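Long-range contact in mandelate racemase/muconate lactonizing enzyme (PDB 2QDD), which is of unknown function but, as a magnesium-dependent enolase-superfamily member of the mandelate racemase/muconate lactonizing enzyme family, probably acts on a carboxylate substrate: residues N238-H252 against A260-G272. Residues are numbered along the deposited sequence; the frame is centred on the assembly and turned at random.
Sequences NPIMLDECLHEFSDH and ACEGVKIKPNRVG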
ATOM      1  N   ASN A 238      -0.100  -0.318 -23.535  1.00 23.19           N
ATOM      2  CA  ASN A 238       0.963   0.405 -24.258  1.00 23.17           C
ATOM      3  C   ASN A 238       2.047   0.927 -23.323  1.00 27.69           C
ATOM      4  O   ASN A 238       1.745   1.267 -22.175  1.00 25.06           O
ATOM      5  CB  ASN A 238       0.373   1.624 -24.975  1.00 25.98           C
ATOM      6  CG  ASN A 238      -0.525   1.249 -26.124  1.00 31.42           C
ATOM      7  OD1 ASN A 238      -1.643   0.787 -25.919  1.00 37.17           O
ATOM      8  ND2 ASN A 238      -0.046   1.462 -27.347  1.00 27.97           N
ATOM      9  N   PRO A 239       3.304   1.027 -23.816  1.00 22.97           N
ATOM     10  CA  PRO A 239       4.335   1.829 -23.146  1.00 24.59           C
ATOM     11  C   PRO A 239       3.963   3.314 -23.058  1.00 22.06           C
ATOM     12  O   PRO A 239       3.493   3.891 -24.038  1.00 23.63           O
ATOM     13  CB  PRO A 239       5.570   1.657 -24.056  1.00 25.13           C
ATOM     14  CG  PRO A 239       5.323   0.427 -24.829  1.00 22.48           C
ATOM     15  CD  PRO A 239       3.832   0.382 -25.033  1.00 26.82           C
ATOM     16  N   ILE A 240       4.171   3.913 -21.887  1.00 25.91           N
ATOM     17  CA  ILE A 240       3.816   5.313 -21.666  0.50 27.56           C
ATOM     18  C   ILE A 240       5.065   6.172 -21.493  1.00 26.03           C
ATOM     19  O   ILE A 240       5.940   5.868 -20.678  1.00 24.22           O
ATOM     20  CB  ILE A 240       2.779   5.490 -20.506  0.50 29.62           C
ATOM     21  CG1 ILE A 240       1.358   5.333 -21.048  0.50 33.71           C
ATOM     22  CG2 ILE A 240       2.880   6.867 -19.839  0.50 25.51           C
ATOM     23  CD1 ILE A 240       0.706   4.037 -20.675  0.50 41.93           C
ATOM     24  N   MET A 241       5.141   7.230 -22.299  1.00 27.55           N
ATOM     25  CA  MET A 241       6.220   8.212 -22.258  1.00 26.75           C
ATOM     26  C   MET A 241       5.683   9.487 -21.607  1.00 28.07           C
ATOM     27  O   MET A 241       4.684  10.045 -22.064  1.00 31.42           O
ATOM     28  CB  MET A 241       6.694   8.495 -23.690  1.00 27.10           C
ATOM     29  CG  MET A 241       7.637   9.683 -23.879  1.00 27.12           C
ATOM     30  SD  MET A 241       9.390   9.317 -23.778  1.00 30.24           S
ATOM     31  CE  MET A 241       9.552   7.740 -24.631  1.00 31.40           C
ATOM     32  N   LEU A 242       6.332   9.934 -20.536  1.00 25.14           N
ATOM     33  CA  LEU A 242       5.959  11.199 -19.902  1.00 24.31           C
ATOM     34  C   LEU A 242       6.867  12.337 -20.337  1.00 27.17           C
ATOM     35  O   LEU A 242       7.990  12.096 -20.772  1.00 25.56           O
ATOM     36  CB  LEU A 242       5.969  11.071 -18.382  1.00 21.72           C
ATOM     37  CG  LEU A 242       4.962  10.098 -17.769  1.00 27.04           C
ATOM     38  CD1 LEU A 242       5.122  10.117 -16.272  1.00 21.73           C
ATOM     39  CD2 LEU A 242       3.530  10.426 -18.159  1.00 25.71           C
ATOM     40  N   ASP A 243       6.370  13.570 -20.220  1.00 25.37           N
ATOM     41  CA  ASP A 243       7.050  14.757 -20.750  1.00 25.57           C
ATOM     42  C   ASP A 243       6.677  16.002 -19.939  1.00 24.05           C
ATOM     43  O   ASP A 243       7.389  16.374 -19.011  1.00 23.54           O
ATOM     44  CB  ASP A 243       6.738  14.931 -22.251  1.00 34.74           C
ATOM     45  CG  ASP A 243       7.510  16.092 -22.907  1.00 38.99           C
ATOM     46  OD1 ASP A 243       8.470  16.628 -22.309  1.00 43.87           O
ATOM     47  OD2 ASP A 243       7.150  16.466 -24.044  1.00 46.13           O
ATOM     48  N   GLU A 244       5.551  16.625 -20.276  1.00 26.09           N
ATOM     49  CA  GLU A 244       5.251  17.990 -19.828  1.00 28.37           C
ATOM     50  C   GLU A 244       4.915  18.128 -18.341  1.00 31.23           C
ATOM     51  O   GLU A 244       5.032  19.219 -17.788  1.00 35.59           O
ATOM     52  CB  GLU A 244       4.138  18.603 -20.680  1.00 28.51           C
ATOM     53  CG  GLU A 244       4.546  18.878 -22.130  1.00 29.26           C
ATOM     54  CD  GLU A 244       4.206  17.732 -23.074  1.00 38.36           C
ATOM     55  OE1 GLU A 244       3.849  16.638 -22.589  1.00 39.26           O
ATOM     56  OE2 GLU A 244       4.293  17.920 -24.306  1.00 47.72           O
ATOM     57  N   CYS A 245       4.505  17.031 -17.700  1.00 26.93           N
ATOM     58  CA  CYS A 245       4.165  17.053 -16.274  1.00 31.47           C
ATOM     59  C   CYS A 245       5.385  17.003 -15.352  1.00 28.69           C
ATOM     60  O   CYS A 245       5.249  17.118 -14.135  1.00 37.89           O
ATOM     61  CB  CYS A 245       3.159  15.949 -15.913  1.00 30.63           C
ATOM     62  SG  CYS A 245       3.694  14.247 -16.261  1.00 37.82           S
ATOM     63  N   LEU A 246       6.569  16.839 -15.935  1.00 25.92           N
ATOM     64  CA  LEU A 246       7.786  16.603 -15.167  1.00 31.85           C
ATOM     65  C   LEU A 246       8.648  17.863 -15.059  1.00 32.53           C
ATOM     66  O   LEU A 246       9.502  18.121 -15.901  1.00 39.95           O
ATOM     67  CB  LEU A 246       8.594  15.469 -15.797  1.00 34.58           C
ATOM     68  CG  LEU A 246       7.938  14.106 -15.996  1.00 34.16           C
ATOM     69  CD1 LEU A 246       8.695  13.378 -17.081  1.00 36.05           C
ATOM     70  CD2 LEU A 246       7.926  13.301 -14.705  1.00 33.45           C
ATOM     71  N   HIS A 247       8.424  18.642 -14.013  1.00 35.65           N
ATOM     72  CA  HIS A 247       9.020  19.970 -13.919  1.00 39.42           C
ATOM     73  C   HIS A 247      10.341  19.964 -13.156  1.00 40.07           C
ATOM     74  O   HIS A 247      11.201  20.816 -13.392  1.00 44.12           O
ATOM     75  CB  HIS A 247       8.031  20.962 -13.298  1.00 37.69           C
ATOM     76  CG  HIS A 247       6.770  21.125 -14.091  1.00 43.40           C
ATOM     77  ND1 HIS A 247       6.726  21.809 -15.287  1.00 42.47           N
ATOM     78  CD2 HIS A 247       5.511  20.681 -13.864  1.00 47.62           C
ATOM     79  CE1 HIS A 247       5.494  21.781 -15.762  1.00 46.35           C
ATOM     80  NE2 HIS A 247       4.736  21.104 -14.917  1.00 46.10           N
ATOM     81  N   GLU A 248      10.490  19.007 -12.243  1.00 36.71           N
ATOM     82  CA  GLU A 248      11.691  18.889 -11.413  1.00 39.36           C
ATOM     83  C   GLU A 248      11.990  17.432 -11.045  1.00 34.05           C
ATOM     84  O   GLU A 248      11.204  16.537 -11.360  1.00 29.42           O
ATOM     85  CB  GLU A 248      11.579  19.761 -10.156  1.00 39.77           C
ATOM     86  CG  GLU A 248      10.260  19.642  -9.397  1.00 51.55           C
ATOM     87  CD  GLU A 248      10.088  20.724  -8.331  1.00 56.32           C
ATOM     88  OE1 GLU A 248      11.100  21.342  -7.927  1.00 60.98           O
ATOM     89  OE2 GLU A 248       8.937  20.955  -7.895  1.00 62.66           O
ATOM     90  N   PHE A 249      13.129  17.204 -10.387  1.00 32.42           N
ATOM     91  CA  PHE A 249      13.608  15.851 -10.102  1.00 33.04           C
ATOM     92  C   PHE A 249      12.615  15.017  -9.288  1.00 31.74           C
ATOM     93  O   PHE A 249      12.436  13.824  -9.550  1.00 27.78           O
ATOM     94  CB  PHE A 249      14.974  15.886  -9.409  1.00 31.93           C
ATOM     95  CG  PHE A 249      15.538  14.519  -9.106  1.00 36.37           C
ATOM     96  CD1 PHE A 249      15.986  13.691 -10.132  1.00 33.00           C
ATOM     97  CD2 PHE A 249      15.616  14.059  -7.792  1.00 31.73           C
ATOM     98  CE1 PHE A 249      16.505  12.429  -9.854  1.00 35.94           C
ATOM     99  CE2 PHE A 249      16.135  12.801  -7.504  1.00 29.44           C
ATOM    100  CZ  PHE A 249      16.581  11.985  -8.536  1.00 32.99           C
ATOM    101  N   SER A 250      11.960  15.661  -8.324  1.00 30.00           N
ATOM    102  CA  SER A 250      10.997  15.000  -7.443  1.00 32.79           C
ATOM    103  C   SER A 250       9.760  14.477  -8.169  1.00 29.68           C
ATOM    104  O   SER A 250       9.152  13.502  -7.722  1.00 29.54           O
ATOM    105  CB  SER A 250      10.581  15.934  -6.305  1.00 31.03           C
ATOM    106  OG  SER A 250       9.852  17.038  -6.811  1.00 34.46           O
ATOM    107  N   ASP A 251       9.398  15.125  -9.280  1.00 28.93           N
ATOM    108  CA  ASP A 251       8.353  14.625 -10.182  1.00 26.75           C
ATOM    109  C   ASP A 251       8.749  13.345 -10.908  1.00 25.62           C
ATOM    110  O   ASP A 251       7.888  12.526 -11.231  1.00 30.14           O
ATOM    111  CB  ASP A 251       7.948  15.694 -11.206  1.00 31.98           C
ATOM    112  CG  ASP A 251       7.398  16.961 -10.557  1.00 45.46           C
ATOM    113  OD1 ASP A 251       7.580  18.051 -11.141  1.00 48.69           O
ATOM    114  OD2 ASP A 251       6.784  16.868  -9.468  1.00 49.62           O
ATOM    115  N   HIS A 252      10.048  13.183 -11.171  1.00 23.20           N
ATOM    116  CA  HIS A 252      10.572  11.984 -11.825  1.00 20.55           C
ATOM    117  C   HIS A 252      10.624  10.818 -10.845  1.00 24.74           C
ATOM    118  O   HIS A 252      10.256   9.685 -11.182  1.00 23.11           O
ATOM    119  CB  HIS A 252      11.957  12.253 -12.419  1.00 17.33           C
ATOM    120  CG  HIS A 252      11.952  13.268 -13.514  1.00 19.26           C
ATOM    121  ND1 HIS A 252      11.911  14.625 -13.272  1.00 21.23           N
ATOM    122  CD2 HIS A 252      11.950  13.125 -14.861  1.00 15.77           C
ATOM    123  CE1 HIS A 252      11.901  15.275 -14.422  1.00 18.80           C
ATOM    124  NE2 HIS A 252      11.921  14.389 -15.402  1.00 19.90           N
ATOM    125  N   ALA A 260       4.547   4.826 -13.336  1.00 24.92           N
ATOM    126  CA  ALA A 260       3.668   5.573 -14.233  1.00 24.25           C
ATOM    127  C   ALA A 260       4.099   5.515 -15.691  1.00 29.04           C
ATOM    128  O   ALA A 260       3.310   5.837 -16.581  1.00 36.39           O
ATOM    129  CB  ALA A 260       3.580   7.016 -13.791  1.00 20.53           C
ATOM    130  N   CYS A 261       5.350   5.128 -15.931  1.00 27.97           N
ATOM    131  CA  CYS A 261       5.958   5.253 -17.253  1.00 28.94           C
ATOM    132  C   CYS A 261       7.107   4.272 -17.472  1.00 25.24           C
ATOM    133  O   CYS A 261       7.637   3.697 -16.522  1.00 26.66           O
ATOM    134  CB  CYS A 261       6.405   6.698 -17.519  1.00 18.04           C
ATOM    135  SG  CYS A 261       7.717   7.326 -16.466  1.00 30.05           S
ATOM    136  N   GLU A 262       7.473   4.086 -18.736  1.00 23.15           N
ATOM    137  CA  GLU A 262       8.649   3.308 -19.116  1.00 21.85           C
ATOM    138  C   GLU A 262       9.683   4.200 -19.818  1.00 21.79           C
ATOM    139  O   GLU A 262      10.778   3.754 -20.188  1.00 21.04           O
ATOM    140  CB  GLU A 262       8.234   2.162 -20.044  1.00 19.73           C
ATOM    141  CG  GLU A 262       7.513   1.007 -19.353  1.00 26.29           C
ATOM    142  CD  GLU A 262       6.012   1.223 -19.220  1.00 29.10           C
ATOM    143  OE1 GLU A 262       5.442   2.083 -19.928  1.00 33.79           O
ATOM    144  OE2 GLU A 262       5.395   0.525 -18.397  1.00 40.76           O
ATOM    145  N   GLY A 263       9.312   5.459 -20.008  1.00 25.83           N
ATOM    146  CA  GLY A 263      10.177   6.433 -20.641  1.00 23.12           C
ATOM    147  C   GLY A 263       9.794   7.846 -20.272  1.00 26.65           C
ATOM    148  O   GLY A 263       8.629   8.118 -19.942  1.00 22.18           O
ATOM    149  N   VAL A 264      10.779   8.740 -20.315  1.00 23.08           N
ATOM    150  CA  VAL A 264      10.547  10.186 -20.219  1.00 23.49           C
ATOM    151  C   VAL A 264      11.235  10.962 -21.356  1.00 25.51           C
ATOM    152  O   VAL A 264      12.240  10.511 -21.900  1.00 18.47           O
ATOM    153  CB  VAL A 264      10.959  10.785 -18.831  1.00 22.00           C
ATOM    154  CG1 VAL A 264      10.280  10.041 -17.673  1.00 24.60           C
ATOM    155  CG2 VAL A 264      12.483  10.799 -18.647  1.00 19.44           C
ATOM    156  N   LYS A 265      10.671  12.114 -21.716  1.00 22.37           N
ATOM    157  CA  LYS A 265      11.404  13.154 -22.440  1.00 24.73           C
ATOM    158  C   LYS A 265      12.118  14.063 -21.461  1.00 23.14           C
ATOM    159  O   LYS A 265      11.553  14.440 -20.432  1.00 28.47           O
ATOM    160  CB  LYS A 265      10.460  14.001 -23.294  1.00 23.25           C
ATOM    161  CG  LYS A 265       9.870  13.276 -24.480  1.00 28.78           C
ATOM    162  CD  LYS A 265       9.379  14.259 -25.515  1.00 39.01           C
ATOM    163  CE  LYS A 265       9.277  13.611 -26.877  1.00 43.09           C
ATOM    164  NZ  LYS A 265       8.449  14.411 -27.821  1.00 50.61           N
ATOM    165  N   ILE A 266      13.362  14.410 -21.777  1.00 21.99           N
ATOM    166  CA  ILE A 266      14.094  15.414 -21.005  1.00 27.71           C
ATOM    167  C   ILE A 266      14.350  16.659 -21.851  1.00 33.62           C
ATOM    168  O   ILE A 266      14.905  16.577 -22.952  1.00 30.29           O
ATOM    169  CB  ILE A 266      15.430  14.876 -20.438  1.00 27.79           C
ATOM    170  CG1 ILE A 266      15.232  13.493 -19.809  1.00 24.99           C
ATOM    171  CG2 ILE A 266      16.006  15.852 -19.408  1.00 22.07           C
ATOM    172  CD1 ILE A 266      16.503  12.730 -19.670  1.00 16.95           C
ATOM    173  N   LYS A 267      13.916  17.806 -21.329  1.00 28.83           N
ATOM    174  CA  LYS A 267      14.041  19.078 -22.022  1.00 26.59           C
ATOM    175  C   LYS A 267      14.587  20.121 -21.060  1.00 26.83           C
ATOM    176  O   LYS A 267      13.910  20.469 -20.096  1.00 31.54           O
ATOM    177  CB  LYS A 267      12.685  19.525 -22.582  1.00 26.81           C
ATOM    178  CG  LYS A 267      12.115  18.586 -23.629  1.00 24.95           C
ATOM    179  CD  LYS A 267      10.894  19.152 -24.275  1.00 26.44           C
ATOM    180  CE  LYS A 267      10.107  18.043 -24.931  1.00 30.76           C
ATOM    181  NZ  LYS A 267       8.852  18.581 -25.519  1.00 38.51           N
ATOM    182  N   PRO A 268      15.815  20.616 -21.313  1.00 29.85           N
ATOM    183  CA  PRO A 268      16.520  21.560 -20.436  1.00 29.53           C
ATOM    184  C   PRO A 268      15.707  22.799 -20.030  1.00 28.18           C
ATOM    185  O   PRO A 268      15.762  23.203 -18.868  1.00 29.10           O
ATOM    186  CB  PRO A 268      17.738  21.970 -21.269  1.00 30.19           C
ATOM    187  CG  PRO A 268      17.985  20.818 -22.158  1.00 31.80           C
ATOM    188  CD  PRO A 268      16.630  20.265 -22.493  1.00 30.38           C
ATOM    189  N   ASN A 269      14.951  23.375 -20.966  1.00 27.97           N
ATOM    190  CA  ASN A 269      14.095  24.522 -20.662  1.00 29.84           C
ATOM    191  C   ASN A 269      12.905  24.219 -19.744  1.00 26.57           C
ATOM    192  O   ASN A 269      12.397  25.113 -19.077  1.00 34.78           O
ATOM    193  CB  ASN A 269      13.640  25.244 -21.937  1.00 29.18           C
ATOM    194  CG  ASN A 269      13.329  26.730 -21.695  1.00 33.31           C
ATOM    195  OD1 ASN A 269      12.169  27.126 -21.601  1.00 30.10           O
ATOM    196  ND2 ASN A 269      14.371  27.547 -21.586  1.00 22.23           N
ATOM    197  N   ARG A 270      12.472  22.961 -19.705  1.00 28.69           N
ATOM    198  CA  ARG A 270      11.500  22.512 -18.705  1.00 22.17           C
ATOM    199  C   ARG A 270      12.125  22.248 -17.326  1.00 24.32           C
ATOM    200  O   ARG A 270      11.538  22.602 -16.298  1.00 21.95           O
ATOM    201  CB  ARG A 270      10.719  21.292 -19.208  1.00 23.37           C
ATOM    202  CG  ARG A 270       9.683  20.749 -18.225  1.00 18.98           C
ATOM    203  CD  ARG A 270       8.726  19.712 -18.832  1.00 22.71           C
ATOM    204  NE  ARG A 270       9.322  18.819 -19.834  1.00 28.65           N
ATOM    205  CZ  ARG A 270      10.112  17.774 -19.576  1.00 27.90           C
ATOM    206  NH1 ARG A 270      10.450  17.460 -18.335  1.00 26.85           N
ATOM    207  NH2 ARG A 270      10.568  17.035 -20.579  1.00 27.41           N
ATOM    208  N   VAL A 271      13.311  21.642 -17.302  1.00 24.01           N
ATOM    209  CA  VAL A 271      13.902  21.171 -16.041  1.00 22.34           C
ATOM    210  C   VAL A 271      14.934  22.107 -15.415  1.00 24.89           C
ATOM    211  O   VAL A 271      15.322  21.917 -14.257  1.00 30.29           O
ATOM    212  CB  VAL A 271      14.459  19.720 -16.146  1.00 23.56           C
ATOM    213  CG1 VAL A 271      13.378  18.767 -16.651  1.00 18.24           C
ATOM    214  CG2 VAL A 271      15.697  19.661 -17.046  1.00 21.62           C
ATOM    215  N   GLY A 272      15.385  23.107 -16.172  1.00 26.08           N
ATOM    216  CA  GLY A 272      16.234  24.161 -15.620  1.00 20.77           C
ATOM    217  C   GLY A 272      17.702  24.076 -15.965  1.00 27.60           C
ATOM    218  O   GLY A 272      18.550  24.570 -15.219  1.00 25.61           O
TER
HETATM  219  O   HOH W   1       7.901  19.334 -22.668  1.00 35.91           O
HETATM  220  O   HOH W   2       7.567  16.759 -26.958  1.00 45.30           O
HETATM  221  O   HOH W   3       8.803  23.720 -16.007  1.00 47.45           O
HETATM  222  O   HOH W   4      13.774  21.906 -11.988  1.00 48.97           O
HETATM  223  O   HOH W   5      12.418  15.269 -17.921  1.00 29.00           O
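Leu242 and Lys265 join neighbouring parallel strands, 240-242 and 263-266, of the enolase-superfamily barrel. Helix 249-258 makes the right-handed beta-alpha-beta crossover between them. Leu242 N donates to Gly263 O, and Lys265 N to Leu242 O at 2.8 Å. Ile240 N donates to Glu262 OE1 (3.0 Å, 169°). Glu262 OE2 is hydrogen-bonded to His231 and salt-bridged to Arg235, both of a second subunit.

Apolar contacts flank the strands. Leu242 CG lies 3.7 Å from Cys261 CB. The side chains of Leu246 and Val264 cross at about a right angle, CD1 to CG1 3.7 Å. Met241 SD rests on the Val264 backbone, 3.5 Å from C.

Charged contacts gather at the magnesium site, where Asp243 and Glu244 are ligands, though no metal is bound here. Lys265 NZ forms a salt bridge with Glu220, another magnesium ligand. Asp243 points CG away from its backbone N (chi1 -175°), bringing its carboxylate between Lys267 and Arg270. Lys267 NZ reaches the syn lone pair of Asp243 OD2 at 3.1 Å and also bonds Tyr59 OH. Arg270 NH2 forms a salt bridge with Asp243 OD1, the two planes 82° apart. With an alanine at Arg270, Asp243 OD1 would probably lose its salt-bridge partner and Leu246 O its guanidinium donor. Asp243 O lies 3.1 Å above the guanidinium centre without a hydrogen bond. Arg270 NH1 donates to Leu246 O at 2.7 Å, nearly in the guanidinium plane.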